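Long-range contacts in ULam111 (Flavobacterium sp., PDB 5WUT), which probably hydrolyses laminarin, a beta-1,3-glucan, as a laminarinase of glycoside hydrolase family 16 with a beta-jelly-roll fold: residues Ser39-Tyr44 with Met206-Asn211; Leu56-Lys61 with Phe202-Ala207. One frame throughout, in Å; residues are numbered along the deposited sequence.

Interaction 1. Residues Ser39-Tyr44 with Met206-Asn211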
ATOM      1  N   SER A  39      16.125  -6.464 -26.004  1.00 20.25           N
ATOM      2  CA  SER A  39      16.964  -7.630 -26.261  1.00 15.91           C
ATOM      3  C   SER A  39      16.433  -8.906 -25.583  1.00 18.65           C
ATOM      4  O   SER A  39      17.192  -9.731 -25.085  1.00 18.33           O
ATOM      5  CB  SER A  39      18.397  -7.342 -25.798  1.00 19.28           C
ATOM      6  OG  SER A  39      19.315  -8.178 -26.463  1.00 20.12           O
ATOM      7  N   GLU A  40      15.113  -9.045 -25.556  1.00 14.73           N
ATOM      8  CA  GLU A  40      14.448 -10.151 -24.874  1.00 13.56           C
ATOM      9  C   GLU A  40      14.555 -11.511 -25.561  1.00 15.52           C
ATOM     10  O   GLU A  40      14.780 -11.587 -26.768  1.00 16.99           O
ATOM     11  CB  GLU A  40      12.985  -9.765 -24.664  1.00 13.15           C
ATOM     12  CG  GLU A  40      12.849  -8.715 -23.574  1.00 16.42           C
ATOM     13  CD  GLU A  40      11.517  -8.030 -23.582  1.00 16.57           C
ATOM     14  OE1 GLU A  40      10.612  -8.475 -24.326  1.00 16.02           O
ATOM     15  OE2 GLU A  40      11.363  -7.045 -22.813  1.00 17.31           O
ATOM     16  N   ARG A  41      14.415 -12.578 -24.772  1.00 12.67           N
ATOM     17  CA  ARG A  41      14.590 -13.932 -25.299  1.00 12.99           C
ATOM     18  C   ARG A  41      13.364 -14.536 -26.011  1.00 15.73           C
ATOM     19  O   ARG A  41      13.524 -15.363 -26.913  1.00 16.83           O
ATOM     20  CB  ARG A  41      15.012 -14.892 -24.183  1.00 16.25           C
ATOM     21  CG  ARG A  41      16.303 -14.504 -23.471  1.00 16.61           C
ATOM     22  CD  ARG A  41      16.819 -15.640 -22.622  1.00 14.40           C
ATOM     23  NE  ARG A  41      17.925 -15.199 -21.775  1.00 15.76           N
ATOM     24  CZ  ARG A  41      18.699 -16.009 -21.059  1.00 16.31           C
ATOM     25  NH1 ARG A  41      18.531 -17.330 -21.098  1.00 14.65           N
ATOM     26  NH2 ARG A  41      19.670 -15.490 -20.314  1.00 20.21           N
ATOM     27  N   GLN A  42      12.155 -14.148 -25.613  1.00 16.01           N
ATOM     28  CA  GLN A  42      10.967 -14.875 -26.066  1.00 14.56           C
ATOM     29  C   GLN A  42      10.491 -14.540 -27.470  1.00 11.37           C
ATOM     30  O   GLN A  42      10.649 -13.418 -27.953  1.00 12.38           O
ATOM     31  CB  GLN A  42       9.806 -14.642 -25.086  1.00 12.03           C
ATOM     32  CG  GLN A  42       9.089 -13.299 -25.263  1.00 12.65           C
ATOM     33  CD  GLN A  42       9.919 -12.112 -24.822  1.00 12.20           C
ATOM     34  OE1 GLN A  42      10.785 -12.241 -23.957  1.00 11.67           O
ATOM     35  NE2 GLN A  42       9.652 -10.946 -25.406  1.00 12.66           N
ATOM     36  N   LEU A  43       9.916 -15.553 -28.119  1.00 11.76           N
ATOM     37  CA  LEU A  43       9.025 -15.327 -29.241  1.00 10.56           C
ATOM     38  C   LEU A  43       7.621 -15.305 -28.682  1.00 10.46           C
ATOM     39  O   LEU A  43       7.247 -16.167 -27.883  1.00 11.43           O
ATOM     40  CB  LEU A  43       9.131 -16.415 -30.310  1.00 16.39           C
ATOM     41  CG  LEU A  43      10.464 -16.621 -31.004  1.00 18.81           C
ATOM     42  CD1 LEU A  43      10.266 -17.626 -32.135  1.00 21.76           C
ATOM     43  CD2 LEU A  43      10.980 -15.305 -31.529  1.00 21.62           C
ATOM     44  N   TYR A  44       6.845 -14.315 -29.089  1.00 10.68           N
ATOM     45  CA  TYR A  44       5.461 -14.254 -28.662  1.00 10.95           C
ATOM     46  C   TYR A  44       4.604 -15.057 -29.637  1.00 12.28           C
ATOM     47  O   TYR A  44       4.841 -15.031 -30.852  1.00 12.71           O
ATOM     48  CB  TYR A  44       5.004 -12.811 -28.570  1.00 10.96           C
ATOM     49  CG  TYR A  44       5.531 -12.064 -27.366  1.00 11.06           C
ATOM     50  CD1 TYR A  44       5.342 -12.560 -26.089  1.00  9.88           C
ATOM     51  CD2 TYR A  44       6.184 -10.848 -27.510  1.00 10.15           C
ATOM     52  CE1 TYR A  44       5.789 -11.869 -24.979  1.00 10.40           C
ATOM     53  CE2 TYR A  44       6.640 -10.151 -26.400  1.00 11.55           C
ATOM     54  CZ  TYR A  44       6.433 -10.668 -25.144  1.00 10.19           C
ATOM     55  OH  TYR A  44       6.875  -9.978 -24.030  1.00 10.77           O
ATOM     56  N   MET A 206       4.229 -11.126 -20.980  1.00  9.30           N
ATOM     57  CA  MET A 206       5.239 -11.635 -20.061  1.00  9.49           C
ATOM     58  C   MET A 206       6.529 -11.873 -20.832  1.00 13.72           C
ATOM     59  O   MET A 206       6.607 -12.754 -21.701  1.00 11.00           O
ATOM     60  CB  MET A 206       4.760 -12.902 -19.347  1.00  9.58           C
ATOM     61  CG  MET A 206       5.852 -13.562 -18.500  1.00 10.42           C
ATOM     62  SD  MET A 206       5.298 -14.791 -17.296  1.00 13.42           S
ATOM     63  CE  MET A 206       4.112 -15.727 -18.259  1.00 11.63           C
ATOM     64  N   ALA A 207       7.519 -11.031 -20.568  1.00 10.23           N
ATOM     65  CA  ALA A 207       8.820 -11.150 -21.214  1.00  7.92           C
ATOM     66  C   ALA A 207       9.798 -12.032 -20.408  1.00 10.40           C
ATOM     67  O   ALA A 207       9.580 -12.340 -19.236  1.00  9.77           O
ATOM     68  CB  ALA A 207       9.415  -9.778 -21.445  1.00 10.25           C
ATOM     69  N   ILE A 208      10.862 -12.464 -21.078  1.00  9.71           N
ATOM     70  CA  ILE A 208      11.877 -13.320 -20.488  1.00 11.58           C
ATOM     71  C   ILE A 208      13.258 -12.743 -20.752  1.00 12.56           C
ATOM     72  O   ILE A 208      13.621 -12.514 -21.905  1.00 11.54           O
ATOM     73  CB  ILE A 208      11.813 -14.746 -21.069  1.00 11.31           C
ATOM     74  CG1 ILE A 208      10.472 -15.383 -20.707  1.00 11.78           C
ATOM     75  CG2 ILE A 208      13.016 -15.580 -20.572  1.00 11.22           C
ATOM     76  CD1 ILE A 208      10.149 -16.644 -21.510  1.00 12.91           C
ATOM     77  N   GLY A 209      14.001 -12.463 -19.685  1.00 13.19           N
ATOM     78  CA  GLY A 209      15.359 -11.952 -19.819  1.00 13.56           C
ATOM     79  C   GLY A 209      15.428 -10.561 -20.403  1.00 12.54           C
ATOM     80  O   GLY A 209      14.498  -9.784 -20.244  1.00 12.69           O
ATOM     81  N   GLY A 210      16.532 -10.242 -21.077  1.00 12.81           N
ATOM     82  CA  GLY A 210      16.658  -8.922 -21.659  1.00 15.39           C
ATOM     83  C   GLY A 210      17.215  -7.839 -20.754  1.00 14.47           C
ATOM     84  O   GLY A 210      17.601  -8.089 -19.606  1.00 15.16           O
ATOM     85  N   ASN A 211      17.215  -6.619 -21.283  1.00 15.62           N
ATOM     86  CA  ASN A 211      17.857  -5.487 -20.642  1.00 15.95           C
ATOM     87  C   ASN A 211      17.193  -5.107 -19.320  1.00 17.05           C
ATOM     88  O   ASN A 211      17.859  -4.631 -18.400  1.00 18.00           O
ATOM     89  CB  ASN A 211      17.808  -4.295 -21.616  1.00 17.10           C
ATOM     90  CG  ASN A 211      18.286  -2.988 -20.996  1.00 15.00           C
ATOM     91  OD1 ASN A 211      19.358  -2.933 -20.409  1.00 17.82           O
ATOM     92  ND2 ASN A 211      17.500  -1.926 -21.163  1.00 16.42           N
TER
HETATM   93  O   HOH W   1      13.913  -7.246 -20.621  1.00 16.04           O
HETATM   94  O   HOH W   2      18.415 -12.394 -21.575  1.00 18.36           O
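Y44 meets M206 with the edge of its ring: CE1 lies 3.5 Å from M206 O, near the ring plane, and S69 OG of strand 66-80 donates to the same carbonyl. One residue on, Y44 OH rests 3.6 Å from A207 CB, while its polar partner is N205 ND2. The A207 methyl also faces the carboxylate of E40, with OE1 3.4 Å from A207 CB. E40, extended beyond CG, is held there by Q42 NE2, which bonds to E40 OE1 on its anti side at 2.9 Å. At I208 both backbone polar groups are used. I208 N donates to Q42 OE1 at 2.9 Å, from above the carbonyl plane rather than on a lone pair; CG of Q42 sits between the backbone N and the carbonyl carbon (chi1 79°), and a bend at chi2 folds the amide back to serve I208 and E40 at once. R41 N donates almost straight to I208 O (3.0 Å, 170°), while the I208 side chain lies by the CB atoms of R41 and Q42. An alanine at Q42 would probably leave I208 N without its acceptor and the E40 carboxylate freer to turn. G209 O accepts from a water at 2.6 Å that also reaches E40 OE2 weakly. G210 N donates to a second water, shared with R41 NE in the guanidinium plane; that group continues to P215 O. Against G210 the loop is tight: its CA makes a CA-H...O contact with S39 O, and a CB would collide with E40 CG. Here a loop leading into strand 42-44 is bound across the end of strand 200-208 through one main-chain bond and the side-chain amide of Q42, at the margin of the jelly roll that characterises family 16 hydrolases.

Interaction 2. Residues Leu56-Lys61 with Phe202-Ala207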
ATOM      1  N   LEU A  56      -7.435 -15.156 -17.675  1.00 13.44           N
ATOM      2  CA  LEU A  56      -6.447 -15.292 -18.737  1.00 12.37           C
ATOM      3  C   LEU A  56      -5.163 -15.824 -18.106  1.00  9.86           C
ATOM      4  O   LEU A  56      -4.626 -15.220 -17.183  1.00 11.98           O
ATOM      5  CB  LEU A  56      -6.190 -13.954 -19.449  1.00 13.73           C
ATOM      6  CG  LEU A  56      -4.954 -13.924 -20.366  1.00 11.51           C
ATOM      7  CD1 LEU A  56      -5.151 -14.835 -21.589  1.00 14.59           C
ATOM      8  CD2 LEU A  56      -4.660 -12.506 -20.804  1.00 10.60           C
ATOM      9  N   VAL A  57      -4.684 -16.974 -18.577  1.00 11.05           N
ATOM     10  CA  VAL A  57      -3.435 -17.523 -18.064  1.00 11.31           C
ATOM     11  C   VAL A  57      -2.391 -17.554 -19.168  1.00 12.23           C
ATOM     12  O   VAL A  57      -2.537 -18.255 -20.165  1.00 12.97           O
ATOM     13  CB  VAL A  57      -3.611 -18.944 -17.475  1.00 13.68           C
ATOM     14  CG1 VAL A  57      -2.270 -19.460 -16.926  1.00 15.04           C
ATOM     15  CG2 VAL A  57      -4.678 -18.940 -16.383  1.00 16.24           C
ATOM     16  N   ILE A  58      -1.339 -16.763 -18.985  1.00 12.65           N
ATOM     17  CA  ILE A  58      -0.226 -16.745 -19.920  1.00 12.94           C
ATOM     18  C   ILE A  58       0.889 -17.597 -19.356  1.00 11.59           C
ATOM     19  O   ILE A  58       1.283 -17.415 -18.201  1.00 10.53           O
ATOM     20  CB  ILE A  58       0.284 -15.319 -20.155  1.00 10.07           C
ATOM     21  CG1 ILE A  58      -0.817 -14.469 -20.809  1.00 12.51           C
ATOM     22  CG2 ILE A  58       1.579 -15.335 -20.989  1.00 10.41           C
ATOM     23  CD1 ILE A  58      -0.506 -12.994 -20.859  1.00 12.40           C
ATOM     24  N   THR A  59       1.400 -18.534 -20.154  1.00 12.45           N
ATOM     25  CA  THR A  59       2.487 -19.384 -19.681  1.00 14.87           C
ATOM     26  C   THR A  59       3.783 -19.130 -20.447  1.00 11.90           C
ATOM     27  O   THR A  59       3.809 -19.162 -21.686  1.00 14.17           O
ATOM     28  CB  THR A  59       2.124 -20.879 -19.793  1.00 15.88           C
ATOM     29  OG1 THR A  59       0.985 -21.152 -18.966  1.00 17.80           O
ATOM     30  CG2 THR A  59       3.283 -21.744 -19.319  1.00 16.34           C
ATOM     31  N   ALA A  60       4.838 -18.838 -19.690  1.00 10.85           N
ATOM     32  CA  ALA A  60       6.182 -18.698 -20.235  1.00 10.34           C
ATOM     33  C   ALA A  60       6.825 -20.080 -20.253  1.00 10.66           C
ATOM     34  O   ALA A  60       6.808 -20.774 -19.244  1.00 12.36           O
ATOM     35  CB  ALA A  60       7.003 -17.722 -19.392  1.00 11.52           C
ATOM     36  N   LYS A  61       7.335 -20.479 -21.417  1.00 10.91           N
ATOM     37  CA  LYS A  61       7.881 -21.822 -21.598  1.00 13.69           C
ATOM     38  C   LYS A  61       9.277 -21.776 -22.186  1.00 13.04           C
ATOM     39  O   LYS A  61       9.632 -20.851 -22.909  1.00 14.35           O
ATOM     40  CB  LYS A  61       6.991 -22.658 -22.523  1.00 16.41           C
ATOM     41  CG  LYS A  61       5.531 -22.778 -22.109  1.00 16.72           C
ATOM     42  CD  LYS A  61       4.770 -23.632 -23.132  1.00 20.85           C
ATOM     43  CE  LYS A  61       3.319 -23.180 -23.318  1.00 23.07           C
ATOM     44  NZ  LYS A  61       2.682 -23.790 -24.538  1.00 30.00           N
ATOM     45  N   PHE A 202      -4.442  -0.917 -23.931  1.00  9.33           N
ATOM     46  CA  PHE A 202      -3.866  -1.849 -22.957  1.00  8.03           C
ATOM     47  C   PHE A 202      -2.887  -2.807 -23.580  1.00  8.56           C
ATOM     48  O   PHE A 202      -3.051  -3.169 -24.730  1.00  8.41           O
ATOM     49  CB  PHE A 202      -4.962  -2.665 -22.276  1.00  8.43           C
ATOM     50  CG  PHE A 202      -5.916  -1.839 -21.485  1.00 11.52           C
ATOM     51  CD1 PHE A 202      -5.495  -1.228 -20.316  1.00 11.90           C
ATOM     52  CD2 PHE A 202      -7.234  -1.683 -21.887  1.00 11.91           C
ATOM     53  CE1 PHE A 202      -6.378  -0.459 -19.567  1.00 13.72           C
ATOM     54  CE2 PHE A 202      -8.124  -0.912 -21.143  1.00 12.14           C
ATOM     55  CZ  PHE A 202      -7.694  -0.304 -19.977  1.00 14.92           C
ATOM     56  N   ILE A 203      -1.889  -3.211 -22.804  1.00  7.32           N
ATOM     57  CA  ILE A 203      -1.002  -4.319 -23.177  1.00  8.26           C
ATOM     58  C   ILE A 203      -0.872  -5.244 -21.978  1.00  8.17           C
ATOM     59  O   ILE A 203      -0.704  -4.772 -20.849  1.00  9.09           O
ATOM     60  CB  ILE A 203       0.407  -3.838 -23.600  1.00  7.19           C
ATOM     61  CG1 ILE A 203       0.331  -2.766 -24.698  1.00  7.81           C
ATOM     62  CG2 ILE A 203       1.260  -5.034 -24.052  1.00  8.52           C
ATOM     63  CD1 ILE A 203       0.296  -1.322 -24.132  1.00  8.82           C
ATOM     64  N   ILE A 204      -0.989  -6.552 -22.210  1.00  7.52           N
ATOM     65  CA  ILE A 204      -0.629  -7.567 -21.214  1.00  8.26           C
ATOM     66  C   ILE A 204       0.458  -8.429 -21.825  1.00  9.96           C
ATOM     67  O   ILE A 204       0.306  -8.913 -22.949  1.00 10.73           O
ATOM     68  CB  ILE A 204      -1.827  -8.446 -20.810  1.00 11.39           C
ATOM     69  CG1 ILE A 204      -2.928  -7.597 -20.193  1.00  9.80           C
ATOM     70  CG2 ILE A 204      -1.399  -9.524 -19.816  1.00  9.42           C
ATOM     71  CD1 ILE A 204      -4.228  -8.387 -19.916  1.00 12.67           C
ATOM     72  N   ASN A 205       1.563  -8.637 -21.119  1.00  9.23           N
ATOM     73  CA  ASN A 205       2.586  -9.513 -21.686  1.00  9.36           C
ATOM     74  C   ASN A 205       3.443 -10.130 -20.603  1.00 10.71           C
ATOM     75  O   ASN A 205       3.407  -9.719 -19.446  1.00  8.93           O
ATOM     76  CB  ASN A 205       3.478  -8.757 -22.682  1.00  8.46           C
ATOM     77  CG  ASN A 205       4.476  -7.855 -22.001  1.00 11.17           C
ATOM     78  OD1 ASN A 205       4.139  -6.737 -21.602  1.00 12.60           O
ATOM     79  ND2 ASN A 205       5.714  -8.339 -21.836  1.00 10.55           N
ATOM     80  N   MET A 206       4.229 -11.126 -20.980  1.00  9.30           N
ATOM     81  CA  MET A 206       5.239 -11.635 -20.061  1.00  9.49           C
ATOM     82  C   MET A 206       6.529 -11.873 -20.832  1.00 13.72           C
ATOM     83  O   MET A 206       6.607 -12.754 -21.701  1.00 11.00           O
ATOM     84  CB  MET A 206       4.760 -12.902 -19.347  1.00  9.58           C
ATOM     85  CG  MET A 206       5.852 -13.562 -18.500  1.00 10.42           C
ATOM     86  SD  MET A 206       5.298 -14.791 -17.296  1.00 13.42           S
ATOM     87  CE  MET A 206       4.112 -15.727 -18.259  1.00 11.63           C
ATOM     88  N   ALA A 207       7.519 -11.031 -20.568  1.00 10.23           N
ATOM     89  CA  ALA A 207       8.820 -11.150 -21.214  1.00  7.92           C
ATOM     90  C   ALA A 207       9.798 -12.032 -20.408  1.00 10.40           C
ATOM     91  O   ALA A 207       9.580 -12.340 -19.236  1.00  9.77           O
ATOM     92  CB  ALA A 207       9.415  -9.778 -21.445  1.00 10.25           C
TER
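I58 and I204 carry the middle of a mainly apolar interface, with no hydrogen bond across it, I58 CD1 lying 3.7 Å from I204 CG2. The two side chains cross obliquely, each with CG2 anti to its backbone N, and the CD1 arm of I58 reaches over to the branch methyl of its partner. Toward the start of both segments L56 adds a looser touch, its CD2 4.2 Å from I204 CD1. At the other end the terminal methyl of M206 makes the contact. Its CG is anti to the backbone N (chi1 173°), which sends the chain across to strand 55-63, and a turn at chi3 (44°) sets the terminal methyl between two residues: CE is 3.7 Å from I58 CG2 and also 3.7 Å from A60 CB. I58 and M206 run past each other in opposite directions, so the methionine tip arrives alongside the base of the isoleucine.

A second kind of contact is methyl against backbone. M206 CE comes within 3.3 Å of I58 O and 3.5 Å of A60 N. The backbone groups meanwhile bond within their own sheet, I58 to F226 and A60 to Q224.

The segment axes pass 8.0 Å apart at the closest and run in nearly the same direction, 26° from parallel, which leaves room for a layer of side chains. F226 and I228 of strand 224-234 and I97 of strand 97-105 extend that layer. T59, facing the other way, bonds to D225. Two sheets stacked face to face at such a shallow angle, with side chains of L56, I58, I204 and M206 packed between them, form an aligned beta sandwich, as in the family 16 jelly roll.

In the fold
Both contacts draw on strand 200-208; their segments overlap at M206 and A207, and M206 takes part in both. Interaction 2 uses the face carrying I204 and M206, interaction 1 the end of the strand, its backbone and A207. Interaction 2 lies deeper, about 9 Å from the centre of the chain, and packs against strand 55-63 through apolar side chains, with one methyl against the backbone. Interaction 1, about 14 Å from that centre, is still largely buried, yet it is polar: a main-chain bond, amide, carboxylate and waters join the strand end to a loop whose outer residues meet solvent. They touch directly: Y44 OH is probably bonded to N205 ND2 at 3.0 Å, and I208 CD1 packs on A60 CB.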